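Local atomic coordinates of esterase (Uncultured bacterium, PDB entry 5EGN), a protein that hydrolyses carboxylic esters and degrades N-acyl homoserine lactones, the signals of bacterial quorum sensing, as a lactonase of the alpha/beta hydrolase fold. Residues 90-95 with 243-248; 112-117 with 254-259. The protein carries 2 engineered substitutions. One frame throughout, in Å; residues are numbered along the deposited sequence.

Contact 1: 90-95 with 243-248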
loop_
_atom_site.group_PDB
_atom_site.type_symbol
_atom_site.label_atom_id
_atom_site.label_comp_id
_atom_site.label_asym_id
_atom_site.label_seq_id
_atom_site.Cartn_x
_atom_site.Cartn_y
_atom_site.Cartn_z
ATOM N N VAL A 90 16.590 1.517 3.063
ATOM C CA VAL A 90 16.040 0.173 3.128
ATOM C C VAL A 90 15.734 -0.324 1.720
ATOM O O VAL A 90 14.768 0.109 1.092
ATOM C CB VAL A 90 14.766 0.130 3.986
ATOM C CG1 VAL A 90 14.281 -1.298 4.144
ATOM C CG2 VAL A 90 15.030 0.757 5.345
ATOM N N GLY A 91 16.567 -1.232 1.224
ATOM C CA GLY A 91 16.437 -1.712 -0.139
ATOM C C GLY A 91 16.054 -3.173 -0.248
ATOM O O GLY A 91 16.625 -4.030 0.424
ATOM N N ASN A 92 15.081 -3.452 -1.110
ATOM C CA ASN A 92 14.613 -4.808 -1.353
ATOM C C ASN A 92 14.939 -5.252 -2.776
ATOM O O ASN A 92 14.545 -4.594 -3.737
ATOM C CB ASN A 92 13.108 -4.896 -1.097
ATOM C CG ASN A 92 12.605 -6.322 -1.055
ATOM O OD1 ASN A 92 11.427 -6.581 -1.290
ATOM N ND2 ASN A 92 13.496 -7.257 -0.751
ATOM N N SER A 93 15.658 -6.367 -2.897
ATOM C CA SER A 93 16.140 -6.860 -4.189
ATOM C C SER A 93 16.916 -5.786 -4.940
ATOM O O SER A 93 18.039 -5.439 -4.572
ATOM C CB SER A 93 14.976 -7.357 -5.053
ATOM O OG SER A 93 15.398 -7.632 -6.376
ATOM N N ILE A 94 16.298 -5.258 -5.992
ATOM C CA ILE A 94 16.917 -4.226 -6.806
ATOM C C ILE A 94 17.068 -2.938 -6.001
ATOM O O ILE A 94 17.942 -2.123 -6.283
ATOM C CB ILE A 94 16.105 -3.955 -8.093
ATOM C CG1 ILE A 94 16.926 -3.125 -9.083
ATOM C CG2 ILE A 94 14.782 -3.275 -7.774
ATOM C CD1 ILE A 94 16.204 -2.837 -10.376
ATOM N N GLY A 95 16.227 -2.770 -4.986
ATOM C CA GLY A 95 16.329 -1.626 -4.099
ATOM C C GLY A 95 17.629 -1.674 -3.322
ATOM O O GLY A 95 18.249 -0.642 -3.058
ATOM N N PHE A 243 10.186 -11.493 0.624
ATOM C CA PHE A 243 9.466 -10.324 1.115
ATOM C C PHE A 243 9.215 -10.363 2.619
ATOM O O PHE A 243 8.079 -10.515 3.062
ATOM C CB PHE A 243 8.140 -10.184 0.368
ATOM C CG PHE A 243 8.265 -10.366 -1.118
ATOM C CD1 PHE A 243 8.702 -9.328 -1.924
ATOM C CD2 PHE A 243 7.948 -11.579 -1.709
ATOM C CE1 PHE A 243 8.818 -9.496 -3.292
ATOM C CE2 PHE A 243 8.061 -11.752 -3.074
ATOM C CZ PHE A 243 8.499 -10.711 -3.866
ATOM N N TYR A 244 10.283 -10.205 3.395
ATOM C CA TYR A 244 10.200 -10.186 4.852
ATOM C C TYR A 244 9.241 -9.106 5.355
ATOM O O TYR A 244 8.544 -9.301 6.351
ATOM C CB TYR A 244 11.594 -9.973 5.452
ATOM C CG TYR A 244 11.699 -10.235 6.940
ATOM C CD1 TYR A 244 10.752 -11.003 7.604
ATOM C CD2 TYR A 244 12.749 -9.708 7.681
ATOM C CE1 TYR A 244 10.849 -11.240 8.963
ATOM C CE2 TYR A 244 12.854 -9.940 9.038
ATOM C CZ TYR A 244 11.904 -10.705 9.674
ATOM O OH TYR A 244 12.008 -10.938 11.027
ATOM N N GLN A 245 9.199 -7.974 4.659
ATOM C CA GLN A 245 8.377 -6.850 5.096
ATOM C C GLN A 245 6.887 -7.135 4.922
ATOM O O GLN A 245 6.046 -6.449 5.501
ATOM C CB GLN A 245 8.758 -5.572 4.340
ATOM C CG GLN A 245 8.212 -5.474 2.925
ATOM C CD GLN A 245 9.122 -6.114 1.897
ATOM O OE1 GLN A 245 9.490 -7.280 2.017
ATOM N NE2 GLN A 245 9.496 -5.345 0.881
ATOM N N LEU A 246 6.564 -8.153 4.130
ATOM C CA LEU A 246 5.172 -8.548 3.926
ATOM C C LEU A 246 4.847 -9.879 4.601
ATOM O O LEU A 246 3.737 -10.076 5.096
ATOM C CB LEU A 246 4.850 -8.638 2.434
ATOM C CG LEU A 246 4.520 -7.329 1.719
ATOM C CD1 LEU A 246 4.113 -7.602 0.280
ATOM C CD2 LEU A 246 3.423 -6.582 2.458
ATOM N N GLU A 247 5.815 -10.790 4.614
ATOM C CA GLU A 247 5.606 -12.121 5.178
ATOM C C GLU A 247 5.497 -12.076 6.701
ATOM O O GLU A 247 4.617 -12.709 7.287
ATOM C CB GLU A 247 6.733 -13.062 4.746
ATOM C CG GLU A 247 6.743 -13.341 3.244
ATOM C CD GLU A 247 7.813 -14.335 2.838
ATOM O OE1 GLU A 247 8.685 -13.967 2.021
ATOM O OE2 GLU A 247 7.775 -15.485 3.323
ATOM N N ARG A 248 6.396 -11.335 7.340
ATOM C CA ARG A 248 6.327 -11.116 8.783
ATOM C C ARG A 248 6.611 -9.650 9.103
ATOM O O ARG A 248 7.666 -9.326 9.648
ATOM C CB ARG A 248 7.317 -12.021 9.526
ATOM C CG ARG A 248 7.182 -13.502 9.201
ATOM C CD ARG A 248 8.016 -14.365 10.136
ATOM N NE ARG A 248 7.486 -14.359 11.496
ATOM C CZ ARG A 248 6.495 -15.141 11.913
ATOM N NH1 ARG A 248 5.921 -15.993 11.075
ATOM N NH2 ARG A 248 6.076 -15.070 13.169
#

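Contact 2: 112-117 with 254-259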
loop_
_atom_site.group_PDB
_atom_site.type_symbol
_atom_site.label_atom_id
_atom_site.label_comp_id
_atom_site.label_asym_id
_atom_site.label_seq_id
_atom_site.Cartn_x
_atom_site.Cartn_y
_atom_site.Cartn_z
ATOM N N GLY A 112 23.002 4.794 6.992
ATOM C CA GLY A 112 23.233 3.364 7.030
ATOM C C GLY A 112 22.296 2.625 6.099
ATOM O O GLY A 112 21.418 3.228 5.482
ATOM N N ASN A 113 22.474 1.314 6.001
ATOM C CA ASN A 113 21.685 0.518 5.072
ATOM C C ASN A 113 21.042 -0.709 5.703
ATOM O O ASN A 113 21.662 -1.405 6.508
ATOM C CB ASN A 113 22.554 0.073 3.894
ATOM C CG ASN A 113 23.330 1.215 3.277
ATOM O OD1 ASN A 113 22.762 2.073 2.602
ATOM N ND2 ASN A 113 24.639 1.227 3.498
ATOM N N LEU A 114 19.791 -0.963 5.336
ATOM C CA LEU A 114 19.187 -2.268 5.566
ATOM C C LEU A 114 18.952 -2.913 4.206
ATOM O O LEU A 114 18.044 -2.526 3.473
ATOM C CB LEU A 114 17.878 -2.162 6.359
ATOM C CG LEU A 114 17.371 -3.464 7.003
ATOM C CD1 LEU A 114 16.466 -3.175 8.188
ATOM C CD2 LEU A 114 16.647 -4.361 6.006
ATOM N N ILE A 115 19.786 -3.892 3.873
ATOM C CA ILE A 115 19.667 -4.613 2.613
ATOM C C ILE A 115 18.809 -5.859 2.795
ATOM O O ILE A 115 19.209 -6.796 3.487
ATOM C CB ILE A 115 21.046 -5.021 2.065
ATOM C CG1 ILE A 115 22.007 -3.838 2.113
ATOM C CG2 ILE A 115 20.924 -5.524 0.637
ATOM C CD1 ILE A 115 21.678 -2.768 1.105
ATOM N N LEU A 116 17.629 -5.869 2.183
ATOM C CA LEU A 116 16.730 -7.012 2.298
ATOM C C LEU A 116 16.669 -7.833 1.017
ATOM O O LEU A 116 16.221 -7.345 -0.020
ATOM C CB LEU A 116 15.318 -6.560 2.670
ATOM C CG LEU A 116 14.328 -7.720 2.807
ATOM C CD1 LEU A 116 14.575 -8.478 4.100
ATOM C CD2 LEU A 116 12.889 -7.240 2.724
ATOM N N SER A 117 17.120 -9.082 1.111
ATOM C CA SER A 117 17.022 -10.051 0.021
ATOM C C SER A 117 17.586 -9.526 -1.295
ATOM O O SER A 117 16.864 -9.409 -2.283
ATOM C CB SER A 117 15.564 -10.474 -0.175
ATOM O OG SER A 117 15.013 -10.982 1.027
ATOM N N GLU A 254 10.586 -4.553 13.827
ATOM C CA GLU A 254 11.441 -4.608 15.009
ATOM C C GLU A 254 12.914 -4.619 14.620
ATOM O O GLU A 254 13.744 -3.974 15.261
ATOM C CB GLU A 254 11.115 -5.838 15.851
ATOM C CG GLU A 254 9.708 -5.839 16.416
ATOM C CD GLU A 254 9.347 -7.164 17.052
ATOM O OE1 GLU A 254 10.230 -7.776 17.688
ATOM O OE2 GLU A 254 8.184 -7.597 16.907
ATOM N N LEU A 255 13.228 -5.363 13.565
ATOM C CA LEU A 255 14.593 -5.446 13.064
ATOM C C LEU A 255 15.082 -4.082 12.582
ATOM O O LEU A 255 16.219 -3.690 12.847
ATOM C CB LEU A 255 14.683 -6.473 11.936
ATOM C CG LEU A 255 16.075 -6.942 11.517
ATOM C CD1 LEU A 255 16.816 -7.540 12.700
ATOM C CD2 LEU A 255 15.957 -7.957 10.398
ATOM N N LEU A 256 14.212 -3.362 11.879
ATOM C CA LEU A 256 14.541 -2.033 11.374
ATOM C C LEU A 256 14.572 -1.022 12.515
ATOM O O LEU A 256 15.321 -0.046 12.475
ATOM C CB LEU A 256 13.538 -1.599 10.300
ATOM C CG LEU A 256 13.721 -0.220 9.661
ATOM C CD1 LEU A 256 15.156 0.001 9.211
ATOM C CD2 LEU A 256 12.765 -0.047 8.489
ATOM N N ARG A 257 13.759 -1.270 13.536
ATOM C CA ARG A 257 13.773 -0.456 14.744
ATOM C C ARG A 257 15.103 -0.606 15.472
ATOM O O ARG A 257 15.490 0.255 16.262
ATOM C CB ARG A 257 12.622 -0.843 15.673
ATOM C CG ARG A 257 11.400 0.053 15.570
ATOM C CD ARG A 257 10.268 -0.459 16.449
ATOM N NE ARG A 257 9.367 -1.348 15.723
ATOM C CZ ARG A 257 8.548 -2.220 16.305
ATOM N NH1 ARG A 257 8.529 -2.329 17.625
ATOM N NH2 ARG A 257 7.758 -2.988 15.567
ATOM N N GLY A 258 15.793 -1.710 15.202
ATOM C CA GLY A 258 17.081 -1.981 15.814
ATOM C C GLY A 258 18.183 -1.095 15.270
ATOM O O GLY A 258 19.192 -0.861 15.936
ATOM N N PHE A 259 17.989 -0.606 14.050
ATOM C CA PHE A 259 18.925 0.323 13.430
ATOM C C PHE A 259 18.587 1.754 13.836
ATOM O O PHE A 259 17.868 2.456 13.124
ATOM C CB PHE A 259 18.893 0.170 11.905
ATOM C CG PHE A 259 19.776 1.141 11.167
ATOM C CD1 PHE A 259 20.889 1.701 11.772
ATOM C CD2 PHE A 259 19.485 1.497 9.862
ATOM C CE1 PHE A 259 21.688 2.594 11.094
ATOM C CE2 PHE A 259 20.285 2.387 9.178
ATOM C CZ PHE A 259 21.386 2.938 9.798
#

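Contact 1: 90-95 with 243-248
Asn92 OD1 takes a nearly straight hydrogen bond from Gln245 NE2, 3.2 Å away with an N-H...O angle of 177°. The oxygen lies in the amide plane of Gln245, but NE2 stands well above the carbonyl plane of Asn92, not on a lone pair; the two amide planes are 69° apart. Gln245 gets there by a bend at chi2 (-88°), which swings its amide across to the end of the strand. The other half of the Asn92 amide is held from outside: ND2 donates to Leu116 O, on the next strand, and weakly to His242 O. Strand 87-92 ends at Asn92 and gives way through Ser93 to helix 94-105; Gly91, Ser93 and Gly95 fit the GxSxG pattern, consistent with the nucleophile elbow of alpha/beta hydrolases, where Ser93 would take the nucleophile position. Gly95 N bonds back to Asn92 O at 2.8 Å and closes the turn. Phe243 brings CD1 to 3.9 Å from Asn92 OD1, the oxygen lying obliquely to the ring. Its backbone N is bonded to Glu247 OE1 (3.2 Å) on the anti lone pair, and Phe243 O accepts from both Leu246 N and Glu247 N, pinning the start of helix 244-247.

Contact 2: 112-117 with 254-259
Gly112 meets the ring of Phe259 with bare backbone: its CA is 3.4 Å from Phe259 CZ, and its N lies 3.7 Å from the same carbon, at the ring edge and in its plane. Gly112 has no side chain, and the phenyl lies directly against the strand backbone. Phe259 reaches across with CG anti to its own backbone N (chi1 177°). At Asn113 the contact is again made by main chain, N standing 4.0 Å from Phe259 CE2, while the side chain turns away and hydrogen-bonds through OD1 to Asn103. Leu114 then points toward the helix and makes the apolar side-chain contact. Its CD1 is 3.6 Å from Leu256 CD1 and also rests against Leu256 CB at 3.9 Å, the two side chains passing at a slant. No hydrogen bond joins the segments; this is the plain packing of a C-terminal helix on the central sheet of an alpha/beta hydrolase. Helix 249-257 covers three strands here: Leu256 also touches Val90 of strand 87-92, Leu255 touches Val209 of strand 206-211, and beyond the helix Phe259 leans on Val88.

How the contacts relate
The centres of the two contacts lie about 10 Å apart, both on one sheet, where strands 87-92 and 110-116 run side by side and parallel. Along the chain the segments alternate: 90-95, 112-117, 243-248, 254-259. Helix 94-105 makes the crossover from the first strand to the second, and helix 244-247 is followed, after Arg248, by helix 249-257. Leu116 ties the sites together: its N is 2.7 Å from Gly91 O, probably a hydrogen bond, and its CD1 packs against Tyr244 CB at 3.6 Å. Contact 1 thus sits at the strand ends beside the presumed nucleophile turn, while contact 2 packs the C-terminal helix against the same sheet, farther from the chain centre.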